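Local atomic coordinates of glutaredoxin related protein (Sulfolobus solfataricus, PDB entry 4MNN), a protein that probably catalyses thiol-disulfide exchange, as an atypical protein disulfide oxidoreductase of the glutaredoxin family with a thioredoxin fold. Residues P48-K53 with Y60-I65; I21-G26 with V37-L42; V103-T108 with L133-A138; E9-I14 with N76-I81. All blocks are in the same frame, centred on the assembly; numbering follows the deposited sequence.

Contact 1: P48-K53 with Y60-I65; sequences PLVKVK and YTYYGI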
loop_
_atom_site.group_PDB
_atom_site.type_symbol
_atom_site.label_atom_id
_atom_site.label_comp_id
_atom_site.label_asym_id
_atom_site.label_seq_id
_atom_site.Cartn_x
_atom_site.Cartn_y
_atom_site.Cartn_z
ATOM N N PRO A 48 8.494 7.295 -8.309
ATOM C CA PRO A 48 8.507 5.949 -7.733
ATOM C C PRO A 48 7.149 5.306 -7.475
ATOM O O PRO A 48 6.132 5.997 -7.250
ATOM C CB PRO A 48 9.303 6.146 -6.427
ATOM C CG PRO A 48 9.048 7.574 -6.059
ATOM C CD PRO A 48 9.068 8.295 -7.386
ATOM N N LEU A 49 7.122 3.979 -7.528
ATOM C CA LEU A 49 5.905 3.291 -7.161
ATOM C C LEU A 49 6.239 1.871 -6.818
ATOM O O LEU A 49 7.317 1.380 -7.165
ATOM C CB LEU A 49 4.810 3.366 -8.238
ATOM C CG LEU A 49 4.497 2.507 -9.478
ATOM C CD1 LEU A 49 4.919 3.303 -10.687
ATOM C CD2 LEU A 49 5.067 1.098 -9.400
ATOM N N VAL A 50 5.337 1.207 -6.107
ATOM C CA VAL A 50 5.521 -0.193 -5.764
ATOM C C VAL A 50 4.152 -0.851 -5.772
ATOM O O VAL A 50 3.202 -0.337 -5.180
ATOM C CB VAL A 50 6.192 -0.400 -4.373
ATOM C CG1 VAL A 50 5.311 0.121 -3.274
ATOM C CG2 VAL A 50 6.492 -1.896 -4.166
ATOM N N LYS A 51 4.065 -1.973 -6.482
ATOM C CA LYS A 51 2.835 -2.755 -6.631
ATOM C C LYS A 51 3.044 -4.060 -5.891
ATOM O O LYS A 51 4.112 -4.702 -6.024
ATOM C CB LYS A 51 2.545 -3.091 -8.094
ATOM C CG LYS A 51 2.107 -1.904 -8.890
ATOM C CD LYS A 51 1.800 -2.295 -10.327
ATOM C CE LYS A 51 0.872 -1.273 -10.955
ATOM N NZ LYS A 51 0.958 -1.367 -12.453
ATOM N N VAL A 52 2.032 -4.474 -5.137
ATOM C CA VAL A 52 2.155 -5.705 -4.359
ATOM C C VAL A 52 1.184 -6.691 -4.977
ATOM O O VAL A 52 0.018 -6.385 -5.106
ATOM C CB VAL A 52 1.814 -5.424 -2.906
ATOM C CG1 VAL A 52 1.706 -6.740 -2.118
ATOM C CG2 VAL A 52 2.932 -4.517 -2.312
ATOM N N LYS A 53 1.703 -7.859 -5.370
ATOM C CA LYS A 53 0.919 -8.899 -6.026
ATOM C C LYS A 53 1.160 -10.273 -5.446
ATOM O O LYS A 53 2.105 -10.514 -4.682
ATOM C CB LYS A 53 1.314 -8.987 -7.512
ATOM C CG LYS A 53 1.263 -7.651 -8.247
ATOM C CD LYS A 53 1.844 -7.771 -9.669
ATOM C CE LYS A 53 1.157 -8.915 -10.451
ATOM N NZ LYS A 53 1.656 -8.920 -11.879
ATOM N N TYR A 60 -2.533 -3.788 -4.306
ATOM C CA TYR A 60 -2.561 -2.331 -4.310
ATOM C C TYR A 60 -1.301 -1.792 -4.942
ATOM O O TYR A 60 -0.346 -2.536 -5.192
ATOM C CB TYR A 60 -2.701 -1.798 -2.869
ATOM C CG TYR A 60 -1.555 -2.166 -1.950
ATOM C CD1 TYR A 60 -0.360 -1.449 -1.975
ATOM C CD2 TYR A 60 -1.658 -3.248 -1.066
ATOM C CE1 TYR A 60 0.705 -1.795 -1.135
ATOM C CE2 TYR A 60 -0.583 -3.616 -0.224
ATOM C CZ TYR A 60 0.583 -2.891 -0.264
ATOM O OH TYR A 60 1.681 -3.215 0.538
ATOM N N THR A 61 -1.306 -0.488 -5.199
ATOM C CA THR A 61 -0.137 0.208 -5.722
ATOM C C THR A 61 0.044 1.372 -4.756
ATOM O O THR A 61 -0.938 2.045 -4.397
ATOM C CB THR A 61 -0.362 0.863 -7.094
ATOM O OG1 THR A 61 -0.651 -0.137 -8.061
ATOM C CG2 THR A 61 0.918 1.611 -7.543
ATOM N N TYR A 62 1.286 1.583 -4.346
ATOM C CA TYR A 62 1.652 2.672 -3.471
ATOM C C TYR A 62 2.495 3.594 -4.362
ATOM O O TYR A 62 3.574 3.175 -4.859
ATOM C CB TYR A 62 2.529 2.136 -2.338
ATOM C CG TYR A 62 2.829 3.158 -1.279
ATOM C CD1 TYR A 62 2.203 3.111 -0.024
ATOM C CD2 TYR A 62 3.768 4.182 -1.514
ATOM C CE1 TYR A 62 2.509 4.057 0.970
ATOM C CE2 TYR A 62 4.080 5.131 -0.531
ATOM C CZ TYR A 62 3.451 5.070 0.700
ATOM O OH TYR A 62 3.744 6.042 1.645
ATOM N N TYR A 63 1.996 4.806 -4.578
ATOM C CA TYR A 63 2.682 5.807 -5.373
ATOM C C TYR A 63 3.549 6.674 -4.458
ATOM O O TYR A 63 3.058 7.576 -3.780
ATOM C CB TYR A 63 1.649 6.639 -6.132
ATOM C CG TYR A 63 0.886 5.791 -7.145
ATOM C CD1 TYR A 63 -0.398 5.294 -6.858
ATOM C CD2 TYR A 63 1.434 5.535 -8.417
ATOM C CE1 TYR A 63 -1.112 4.582 -7.801
ATOM C CE2 TYR A 63 0.720 4.823 -9.384
ATOM C CZ TYR A 63 -0.548 4.351 -9.069
ATOM O OH TYR A 63 -1.257 3.633 -10.016
ATOM N N GLY A 64 4.850 6.355 -4.471
ATOM C CA GLY A 64 5.858 7.000 -3.652
ATOM C C GLY A 64 6.700 5.846 -3.155
ATOM O O GLY A 64 6.693 4.773 -3.789
ATOM N N ILE A 65 7.394 6.022 -2.034
ATOM C CA ILE A 65 8.197 4.920 -1.475
ATOM C C ILE A 65 7.737 4.803 -0.031
ATOM O O ILE A 65 7.786 5.761 0.737
ATOM C CB ILE A 65 9.726 5.215 -1.552
ATOM C CG1 ILE A 65 10.128 5.412 -3.024
ATOM C CG2 ILE A 65 10.506 4.070 -0.899
ATOM C CD1 ILE A 65 11.600 5.804 -3.212
#
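Tyr62 N donates a nearly straight hydrogen bond to Val50 O (2.8 Å, 174° at the hydrogen), and Val50 N returns one to Tyr62 O at 2.9 Å. Each of these carbonyls also receives a CA-H contact, Val50 O from Thr61 and Tyr62 O from Leu49. One hydrogen-bonded pair further along, Val52 N bonds Tyr60 O at 3.1 Å. At the other end the Gly64 N to Pro48 O bond is weak and bent, and Pro48 O takes a second bond from the hydroxyl of Tyr141. Gly64 has a positive phi (137°), a conformation that suits a residue without a side chain.

In Tyr60, chi1 (62°) sets CG between the backbone N and the carbonyl carbon, and the ring beyond it reaches Val52 of the facing strand. Val52 CB lies over one face of that ring in a CH-pi contact, 4.1 Å from its centroid, while Val52 CG2 touches the hydroxyl oxygen, Tyr60 OH, at 3.4 Å. The same hydroxyl is hydrogen-bonded to Ser77. On the face carrying Leu49, Lys51, Thr61 and Tyr63, the extended Lys51 chain runs beside Thr61, its CG 3.4 Å from Thr61 OG1. Tyr63 packs obliquely on Leu49 CB and sends its hydroxyl to Glu134. Past Gly64, Pro48 CB meets Ile65 CG1 at 3.6 Å, the two side chains crossing at about a right angle. Strands 49-54 and 57-63 form the antiparallel hairpin that, followed by helix 71-83, makes the beta-beta-alpha half of a thioredoxin fold.

Contact 2: I21-G26 with V37-L42; sequences IQQCNG and VNVETL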
loop_
_atom_site.group_PDB
_atom_site.type_symbol
_atom_site.label_atom_id
_atom_site.label_comp_id
_atom_site.label_asym_id
_atom_site.label_seq_id
_atom_site.Cartn_x
_atom_site.Cartn_y
_atom_site.Cartn_z
ATOM N N ILE A 21 6.677 -8.188 -5.614
ATOM C CA ILE A 21 6.656 -6.729 -5.574
ATOM C C ILE A 21 7.165 -6.204 -6.906
ATOM O O ILE A 21 8.195 -6.683 -7.384
ATOM C CB ILE A 21 7.606 -6.203 -4.467
ATOM C CG1 ILE A 21 6.966 -6.400 -3.099
ATOM C CG2 ILE A 21 7.990 -4.746 -4.710
ATOM C CD1 ILE A 21 7.929 -6.158 -1.965
ATOM N N GLN A 22 6.441 -5.271 -7.527
ATOM C CA GLN A 22 6.944 -4.665 -8.752
ATOM C C GLN A 22 7.241 -3.237 -8.338
ATOM O O GLN A 22 6.394 -2.566 -7.756
ATOM C CB GLN A 22 5.904 -4.640 -9.863
ATOM C CG GLN A 22 5.383 -6.004 -10.246
ATOM C CD GLN A 22 4.474 -5.913 -11.456
ATOM O OE1 GLN A 22 3.673 -4.992 -11.559
ATOM N NE2 GLN A 22 4.597 -6.859 -12.369
ATOM N N GLN A 23 8.423 -2.738 -8.650
ATOM C CA GLN A 23 8.706 -1.382 -8.206
ATOM C C GLN A 23 9.576 -0.634 -9.171
ATOM O O GLN A 23 10.186 -1.252 -10.021
ATOM C CB GLN A 23 9.479 -1.442 -6.885
ATOM C CG GLN A 23 10.909 -2.026 -7.016
ATOM C CD GLN A 23 11.978 -0.962 -7.347
ATOM O OE1 GLN A 23 11.887 0.198 -6.912
ATOM N NE2 GLN A 23 12.998 -1.362 -8.095
ATOM N N CYS A 24 9.611 0.690 -9.035
ATOM C CA CYS A 24 10.580 1.463 -9.792
ATOM C C CYS A 24 10.952 2.698 -9.003
ATOM O O CYS A 24 10.163 3.233 -8.205
ATOM C CB CYS A 24 10.105 1.838 -11.186
ATOM S SG CYS A 24 8.452 2.527 -11.173
ATOM N N ASN A 25 12.192 3.123 -9.202
ATOM C CA ASN A 25 12.752 4.288 -8.559
ATOM C C ASN A 25 12.927 4.156 -7.044
ATOM O O ASN A 25 13.032 5.145 -6.339
ATOM C CB ASN A 25 11.934 5.534 -8.934
ATOM C CG ASN A 25 11.978 5.842 -10.448
ATOM O OD1 ASN A 25 12.487 5.042 -11.260
ATOM N ND2 ASN A 25 11.429 7.002 -10.833
ATOM N N GLY A 26 12.959 2.926 -6.553
ATOM C CA GLY A 26 13.204 2.737 -5.135
ATOM C C GLY A 26 14.183 1.590 -5.049
ATOM O O GLY A 26 14.165 0.825 -4.086
ATOM N N VAL A 37 11.775 -11.977 -1.183
ATOM C CA VAL A 37 10.588 -12.131 -2.033
ATOM C C VAL A 37 10.955 -11.794 -3.472
ATOM O O VAL A 37 12.027 -11.248 -3.723
ATOM C CB VAL A 37 9.421 -11.208 -1.614
ATOM C CG1 VAL A 37 8.950 -11.553 -0.192
ATOM C CG2 VAL A 37 9.874 -9.693 -1.698
ATOM N N ASN A 38 10.075 -12.111 -4.415
ATOM C CA ASN A 38 10.393 -11.795 -5.809
ATOM C C ASN A 38 10.215 -10.312 -5.977
ATOM O O ASN A 38 9.198 -9.763 -5.538
ATOM C CB ASN A 38 9.419 -12.515 -6.750
ATOM C CG ASN A 38 9.473 -14.042 -6.586
ATOM O OD1 ASN A 38 10.545 -14.622 -6.534
ATOM N ND2 ASN A 38 8.318 -14.680 -6.525
ATOM N N VAL A 39 11.192 -9.668 -6.610
ATOM C CA VAL A 39 11.109 -8.235 -6.880
ATOM C C VAL A 39 11.320 -8.001 -8.389
ATOM O O VAL A 39 12.318 -8.442 -8.942
ATOM C CB VAL A 39 12.201 -7.447 -6.106
ATOM C CG1 VAL A 39 12.108 -5.960 -6.437
ATOM C CG2 VAL A 39 12.031 -7.649 -4.584
ATOM N N GLU A 40 10.370 -7.343 -9.041
ATOM C CA GLU A 40 10.478 -6.995 -10.456
ATOM C C GLU A 40 10.671 -5.497 -10.513
ATOM O O GLU A 40 9.967 -4.762 -9.827
ATOM C CB GLU A 40 9.184 -7.334 -11.193
ATOM C CG GLU A 40 8.891 -8.806 -11.276
ATOM C CD GLU A 40 7.532 -9.061 -11.902
ATOM O OE1 GLU A 40 7.043 -8.194 -12.673
ATOM O OE2 GLU A 40 6.973 -10.132 -11.633
ATOM N N THR A 41 11.622 -5.027 -11.310
ATOM C CA THR A 41 11.864 -3.605 -11.398
ATOM C C THR A 41 11.300 -3.133 -12.719
ATOM O O THR A 41 11.690 -3.615 -13.780
ATOM C CB THR A 41 13.388 -3.273 -11.273
ATOM O OG1 THR A 41 13.837 -3.604 -9.940
ATOM C CG2 THR A 41 13.643 -1.765 -11.509
ATOM N N LEU A 42 10.366 -2.198 -12.644
ATOM C CA LEU A 42 9.690 -1.680 -13.827
ATOM C C LEU A 42 10.567 -0.621 -14.473
ATOM O O LEU A 42 11.449 -0.044 -13.823
ATOM C CB LEU A 42 8.348 -1.055 -13.438
ATOM C CG LEU A 42 7.361 -1.952 -12.689
ATOM C CD1 LEU A 42 6.142 -1.144 -12.293
ATOM C CD2 LEU A 42 6.971 -3.129 -13.524
#
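Ile21 and Gln23 bond by their main chains to Asn38, Glu40 and Leu42 in a parallel pairing. Ile21 N reaches Asn38 O and Ile21 O accepts Glu40 N; Gln23 N then binds Glu40 O at 2.8 Å, and Gln23 O accepts Leu42 N.

Two polar side-chain bonds run beside this backbone, one on each face. Gln22 and Glu40 are both extended beyond CG and lie side by side; Gln22 NE2 meets Glu40 OE1 at 2.8 Å from above the carboxylate plane, with the amide and carboxylate turned 64° apart. On the other face, Gln23 is bent at chi2 (88°), which turns CD forward along the strand, and the amide lies between Thr41 and the N-H of Gly26. Its NE2 donates to Thr41 OG1 at 3.0 Å, close to the amide plane, and also to Asp27 OD1. Gln23 OE1 accepts the N-H of Gly26, the N-cap residue of helix 27-33, at 3.0 Å. Both ends of the amide are therefore engaged.

The apolar contacts are sparser: Ile21 CD1 touches Val37 CG2 at 4.0 Å, and Cys24 CB packs against Leu42 CB. Cys24 SG is held elsewhere, in a disulfide with Cys45.

Helix 27-33 connects the two strands as a beta-alpha-beta unit, its Phe30 and Phe33 lying against Gln23, Ile21 and Val39; strand 38-41 is outermost in the sheet, while strand 19-24 pairs on its other side with strand 49-54.

Contact 3: V103-T108 with L133-A138; sequences VKLFVT and LEIYDA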
loop_
_atom_site.group_PDB
_atom_site.type_symbol
_atom_site.label_atom_id
_atom_site.label_comp_id
_atom_site.label_asym_id
_atom_site.label_seq_id
_atom_site.Cartn_x
_atom_site.Cartn_y
_atom_site.Cartn_z
ATOM N N VAL A 103 -10.521 3.229 -4.528
ATOM C CA VAL A 103 -10.318 3.736 -3.179
ATOM C C VAL A 103 -8.899 4.305 -3.227
ATOM O O VAL A 103 -7.940 3.564 -3.470
ATOM C CB VAL A 103 -10.380 2.614 -2.091
ATOM C CG1 VAL A 103 -10.113 3.228 -0.678
ATOM C CG2 VAL A 103 -11.748 1.942 -2.122
ATOM N N LYS A 104 -8.760 5.618 -3.049
ATOM C CA LYS A 104 -7.447 6.249 -3.033
ATOM C C LYS A 104 -7.191 6.872 -1.689
ATOM O O LYS A 104 -8.001 7.661 -1.190
ATOM C CB LYS A 104 -7.332 7.342 -4.091
ATOM C CG LYS A 104 -7.476 6.763 -5.489
ATOM C CD LYS A 104 -7.477 7.833 -6.570
ATOM C CE LYS A 104 -7.548 7.104 -7.933
ATOM N NZ LYS A 104 -7.272 8.002 -9.049
ATOM N N LEU A 105 -6.046 6.534 -1.123
ATOM C CA LEU A 105 -5.649 7.072 0.172
ATOM C C LEU A 105 -4.448 7.986 -0.035
ATOM O O LEU A 105 -3.465 7.566 -0.629
ATOM C CB LEU A 105 -5.239 5.932 1.122
ATOM C CG LEU A 105 -4.584 6.440 2.422
ATOM C CD1 LEU A 105 -5.611 7.219 3.237
ATOM C CD2 LEU A 105 -4.034 5.259 3.278
ATOM N N PHE A 106 -4.548 9.232 0.412
ATOM C CA PHE A 106 -3.436 10.159 0.356
ATOM C C PHE A 106 -2.795 10.227 1.727
ATOM O O PHE A 106 -3.487 10.363 2.733
ATOM C CB PHE A 106 -3.922 11.546 -0.073
ATOM C CG PHE A 106 -4.385 11.568 -1.523
ATOM C CD1 PHE A 106 -3.508 11.936 -2.532
ATOM C CD2 PHE A 106 -5.642 11.086 -1.869
ATOM C CE1 PHE A 106 -3.869 11.819 -3.865
ATOM C CE2 PHE A 106 -6.025 10.959 -3.206
ATOM C CZ PHE A 106 -5.126 11.329 -4.201
ATOM N N VAL A 107 -1.467 10.148 1.747
ATOM C CA VAL A 107 -0.700 10.234 2.981
ATOM C C VAL A 107 0.545 11.096 2.755
ATOM O O VAL A 107 0.815 11.542 1.636
ATOM C CB VAL A 107 -0.163 8.815 3.420
ATOM C CG1 VAL A 107 -1.315 7.810 3.564
ATOM C CG2 VAL A 107 0.871 8.288 2.377
ATOM N N THR A 108 1.269 11.352 3.846
ATOM C CA THR A 108 2.588 11.995 3.800
ATOM C C THR A 108 3.359 11.340 4.950
ATOM O O THR A 108 2.754 10.728 5.826
ATOM C CB THR A 108 2.559 13.533 4.022
ATOM O OG1 THR A 108 2.118 13.829 5.364
ATOM C CG2 THR A 108 1.617 14.169 3.020
ATOM N N LEU A 133 -7.414 -0.477 -4.670
ATOM C CA LEU A 133 -6.713 0.395 -3.724
ATOM C C LEU A 133 -5.427 0.999 -4.271
ATOM O O LEU A 133 -4.561 0.294 -4.780
ATOM C CB LEU A 133 -6.370 -0.396 -2.430
ATOM C CG LEU A 133 -5.587 0.403 -1.365
ATOM C CD1 LEU A 133 -6.477 1.551 -0.875
ATOM C CD2 LEU A 133 -5.167 -0.518 -0.205
ATOM N N GLU A 134 -5.302 2.309 -4.156
ATOM C CA GLU A 134 -4.078 3.007 -4.565
ATOM C C GLU A 134 -3.734 3.939 -3.429
ATOM O O GLU A 134 -4.639 4.595 -2.879
ATOM C CB GLU A 134 -4.316 3.803 -5.856
ATOM C CG GLU A 134 -4.507 2.836 -7.059
ATOM C CD GLU A 134 -4.845 3.532 -8.364
ATOM O OE1 GLU A 134 -5.906 4.179 -8.449
ATOM O OE2 GLU A 134 -4.042 3.414 -9.300
ATOM N N ILE A 135 -2.453 4.004 -3.069
ATOM C CA ILE A 135 -2.014 4.885 -1.983
ATOM C C ILE A 135 -1.105 5.890 -2.633
ATOM O O ILE A 135 -0.319 5.519 -3.479
ATOM C CB ILE A 135 -1.163 4.138 -0.940
ATOM C CG1 ILE A 135 -1.805 2.787 -0.601
ATOM C CG2 ILE A 135 -0.973 5.037 0.298
ATOM C CD1 ILE A 135 -3.159 2.869 0.051
ATOM N N TYR A 136 -1.217 7.158 -2.245
ATOM C CA TYR A 136 -0.362 8.203 -2.814
ATOM C C TYR A 136 0.344 9.003 -1.749
ATOM O O TYR A 136 -0.300 9.484 -0.837
ATOM C CB TYR A 136 -1.182 9.218 -3.613
ATOM C CG TYR A 136 -1.863 8.655 -4.834
ATOM C CD1 TYR A 136 -3.103 7.998 -4.737
ATOM C CD2 TYR A 136 -1.268 8.781 -6.090
ATOM C CE1 TYR A 136 -3.742 7.482 -5.868
ATOM C CE2 TYR A 136 -1.893 8.260 -7.235
ATOM C CZ TYR A 136 -3.125 7.619 -7.116
ATOM O OH TYR A 136 -3.734 7.106 -8.242
ATOM N N ASP A 137 1.664 9.136 -1.875
ATOM C CA ASP A 137 2.448 10.006 -0.997
ATOM C C ASP A 137 2.190 11.396 -1.642
ATOM O O ASP A 137 2.686 11.707 -2.740
ATOM C CB ASP A 137 3.941 9.685 -1.068
ATOM C CG ASP A 137 4.803 10.653 -0.219
ATOM O OD1 ASP A 137 4.417 11.817 -0.015
ATOM O OD2 ASP A 137 5.898 10.267 0.216
ATOM N N ALA A 138 1.368 12.190 -0.968
ATOM C CA ALA A 138 0.961 13.503 -1.444
ATOM C C ALA A 138 2.102 14.500 -1.638
ATOM O O ALA A 138 1.918 15.504 -2.338
ATOM C CB ALA A 138 -0.080 14.079 -0.477
#
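Phe106 and Tyr136 lie side by side on one face of the sheet, each with CG anti to its carbonyl carbon (chi1 -69° for Phe106). Their rings are almost parallel, at 11°, but slid apart, with centroids 5.1 Å from each other. Phe106 CD1 touches Tyr136 CB at 3.7 Å, and Tyr136 CD1 sits over one face of the Phe106 ring. The Tyr136 ring is also stacked on Tyr63.

Lys104, on the same face, is extended beyond CG. Its CG and CD pass obliquely by Tyr136 CE1, CD at 3.8 Å. Lys104 CE comes within 3.4 Å of Glu134 OE1, yet the ammonium is too far from this oxygen for a salt bridge; NZ instead pairs with Asp160 and bonds the Tyr148 hydroxyl. The other carboxylate oxygen of Glu134 is engaged by Tyr63.

On the opposite face Leu105 CB packs on Ile135 CD1 at 3.9 Å, the two side chains pointing the same way. Val103 CG1 meets Leu133 CD1 at 4.0 Å. Between the two faces, five backbone hydrogen bonds run from Glu134 N with Val103 O to Ala138 N with Val107 O. The strands are parallel, joined through helix 114-127 in a beta-alpha-beta unit. Val107 touches Cys114, which forms a disulfide with Cys111 in a CxxC at the start of that helix, as at the redox site of thioredoxin folds.

Contact 4: E9-I14 with N76-I81; sequences EYLNAI and NSLVRI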
loop_
_atom_site.group_PDB
_atom_site.type_symbol
_atom_site.label_atom_id
_atom_site.label_comp_id
_atom_site.label_asym_id
_atom_site.label_seq_id
_atom_site.Cartn_x
_atom_site.Cartn_y
_atom_site.Cartn_z
ATOM N N GLU A 9 13.491 -9.583 9.559
ATOM C CA GLU A 9 12.629 -10.093 10.596
ATOM C C GLU A 9 11.196 -10.274 10.142
ATOM O O GLU A 9 10.513 -11.215 10.573
ATOM C CB GLU A 9 12.715 -9.204 11.824
ATOM C CG GLU A 9 14.045 -9.392 12.565
ATOM C CD GLU A 9 14.234 -10.817 13.066
ATOM O OE1 GLU A 9 15.234 -11.463 12.686
ATOM O OE2 GLU A 9 13.373 -11.294 13.836
ATOM N N TYR A 10 10.751 -9.403 9.249
ATOM C CA TYR A 10 9.391 -9.527 8.754
ATOM C C TYR A 10 9.253 -10.467 7.583
ATOM O O TYR A 10 8.292 -11.212 7.504
ATOM C CB TYR A 10 8.841 -8.169 8.305
ATOM C CG TYR A 10 8.268 -7.356 9.433
ATOM C CD1 TYR A 10 9.093 -6.674 10.310
ATOM C CD2 TYR A 10 6.879 -7.312 9.654
ATOM C CE1 TYR A 10 8.570 -5.964 11.392
ATOM C CE2 TYR A 10 6.347 -6.605 10.730
ATOM C CZ TYR A 10 7.201 -5.935 11.596
ATOM O OH TYR A 10 6.677 -5.247 12.673
ATOM N N LEU A 11 10.236 -10.457 6.690
ATOM C CA LEU A 11 10.110 -11.229 5.471
ATOM C C LEU A 11 10.786 -12.570 5.345
ATOM O O LEU A 11 10.356 -13.407 4.537
ATOM C CB LEU A 11 10.529 -10.347 4.307
ATOM C CG LEU A 11 9.815 -8.985 4.281
ATOM C CD1 LEU A 11 10.187 -8.255 3.000
ATOM C CD2 LEU A 11 8.289 -9.167 4.374
ATOM N N ASN A 12 11.827 -12.792 6.132
ATOM C CA ASN A 12 12.544 -14.049 6.015
ATOM C C ASN A 12 11.644 -15.281 6.111
ATOM O O ASN A 12 11.881 -16.241 5.408
ATOM C CB ASN A 12 13.679 -14.140 7.048
ATOM C CG ASN A 12 14.611 -15.313 6.775
ATOM O OD1 ASN A 12 14.935 -15.608 5.614
ATOM N ND2 ASN A 12 15.057 -15.980 7.836
ATOM N N ALA A 13 10.616 -15.255 6.945
ATOM C CA ALA A 13 9.741 -16.426 7.076
ATOM C C ALA A 13 8.852 -16.606 5.841
ATOM O O ALA A 13 8.788 -17.704 5.244
ATOM C CB ALA A 13 8.872 -16.295 8.320
ATOM N N ILE A 14 8.189 -15.519 5.447
ATOM C CA ILE A 14 7.281 -15.576 4.313
ATOM C C ILE A 14 7.976 -15.896 3.010
ATOM O O ILE A 14 7.364 -15.820 1.947
ATOM C CB ILE A 14 6.481 -14.262 4.155
ATOM C CG1 ILE A 14 7.395 -13.144 3.680
ATOM C CG2 ILE A 14 5.806 -13.898 5.485
ATOM C CD1 ILE A 14 6.658 -11.930 3.217
ATOM N N ASN A 76 3.993 -5.204 7.198
ATOM C CA ASN A 76 2.924 -5.996 7.773
ATOM C C ASN A 76 1.976 -6.499 6.696
ATOM O O ASN A 76 1.445 -7.617 6.787
ATOM C CB ASN A 76 2.098 -5.164 8.742
ATOM C CG ASN A 76 2.366 -5.504 10.177
ATOM O OD1 ASN A 76 3.495 -5.728 10.565
ATOM N ND2 ASN A 76 1.315 -5.495 10.992
ATOM N N SER A 77 1.707 -5.671 5.696
ATOM C CA SER A 77 0.781 -6.099 4.673
ATOM C C SER A 77 1.374 -7.234 3.885
ATOM O O SER A 77 0.660 -8.128 3.447
ATOM C CB SER A 77 0.397 -4.963 3.703
ATOM O OG SER A 77 1.478 -4.565 2.859
ATOM N N LEU A 78 2.683 -7.198 3.650
ATOM C CA LEU A 78 3.297 -8.289 2.888
ATOM C C LEU A 78 3.091 -9.633 3.606
ATOM O O LEU A 78 2.760 -10.656 2.990
ATOM C CB LEU A 78 4.797 -8.019 2.746
ATOM C CG LEU A 78 5.319 -7.348 1.447
ATOM C CD1 LEU A 78 4.296 -6.545 0.753
ATOM C CD2 LEU A 78 6.587 -6.560 1.748
ATOM N N VAL A 79 3.338 -9.627 4.908
ATOM C CA VAL A 79 3.191 -10.855 5.689
ATOM C C VAL A 79 1.734 -11.318 5.709
ATOM O O VAL A 79 1.457 -12.501 5.546
ATOM C CB VAL A 79 3.698 -10.616 7.127
ATOM C CG1 VAL A 79 3.441 -11.868 8.013
ATOM C CG2 VAL A 79 5.184 -10.244 7.080
ATOM N N ARG A 80 0.798 -10.390 5.918
ATOM C CA ARG A 80 -0.621 -10.764 5.972
ATOM C C ARG A 80 -1.097 -11.338 4.646
ATOM O O ARG A 80 -1.784 -12.361 4.611
ATOM C CB ARG A 80 -1.494 -9.561 6.358
ATOM C CG ARG A 80 -1.301 -9.021 7.768
ATOM C CD ARG A 80 -2.624 -8.393 8.298
ATOM N NE ARG A 80 -2.476 -8.050 9.706
ATOM C CZ ARG A 80 -2.116 -6.851 10.157
ATOM N NH1 ARG A 80 -1.879 -5.850 9.301
ATOM N NH2 ARG A 80 -1.932 -6.670 11.464
ATOM N N ILE A 81 -0.714 -10.685 3.552
ATOM C CA ILE A 81 -1.108 -11.152 2.237
ATOM C C ILE A 81 -0.463 -12.531 1.937
ATOM O O ILE A 81 -1.135 -13.440 1.436
ATOM C CB ILE A 81 -0.707 -10.110 1.158
ATOM C CG1 ILE A 81 -1.609 -8.883 1.278
ATOM C CG2 ILE A 81 -0.853 -10.683 -0.258
ATOM C CD1 ILE A 81 -1.026 -7.645 0.581
#
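Tyr10 and Ile14 present their side chains to Asn76 and Val79 through their first torsions. In Tyr10, chi1 (-84°) puts CG anti to the carbonyl carbon, and the ring edge faces the helix containing Asn76. In Ile14, chi1 (71°) sets CG1 between the backbone N and the carbonyl carbon, with CG2 anti to that carbon and directed at Val79.

Asn76 OD1 lies near the plane of the Tyr10 ring, at its edge, 3.0 Å from Tyr10 CE2; amide and ring are inclined at 47°. This is a close approach to a ring carbon, and no hydrogen bond crosses the contact. Asn76 ND2 has a weak bond to Glu119.

Helix 4-11 and the residues after it, Ile14 among them, pack against helix 71-83, the helix that follows the beta hairpin of the N-terminal thioredoxin-like domain. Val79 reaches both Tyr10 and Ile14: its CG2 lies 3.3 Å from Tyr10 O, and its CG1 meets Ile14 CG2 at 4.0 Å, the Ile14 and Val79 side chains crossing at about a right angle. Deeper in, Leu11 CD2 touches Leu78 CB at 4.0 Å, and Leu78 in turn packs on Ile21 of strand 19-24.

Contacts 1, 2 and 3 lie on one mixed sheet. Contact 2 pairs the outermost strand 38-41 with 19-24, contact 1 the central strands 49-54 and 57-63, and contact 3 strands 131-137 and 101-107. Contact 1, whose centre is about 9 Å from that of contact 2 and 10 Å from that of contact 3, bonds to both; contacts 2 and 3 are about 11 Å apart at their nearest atoms. Along the chain contacts 2 and 1 come in turn within the loop closed by contact 4, whose helix 71-83 packs on Val52, and contact 3 follows. The shared sheet thus fuses two thioredoxin-like regions, each with its own disulfide.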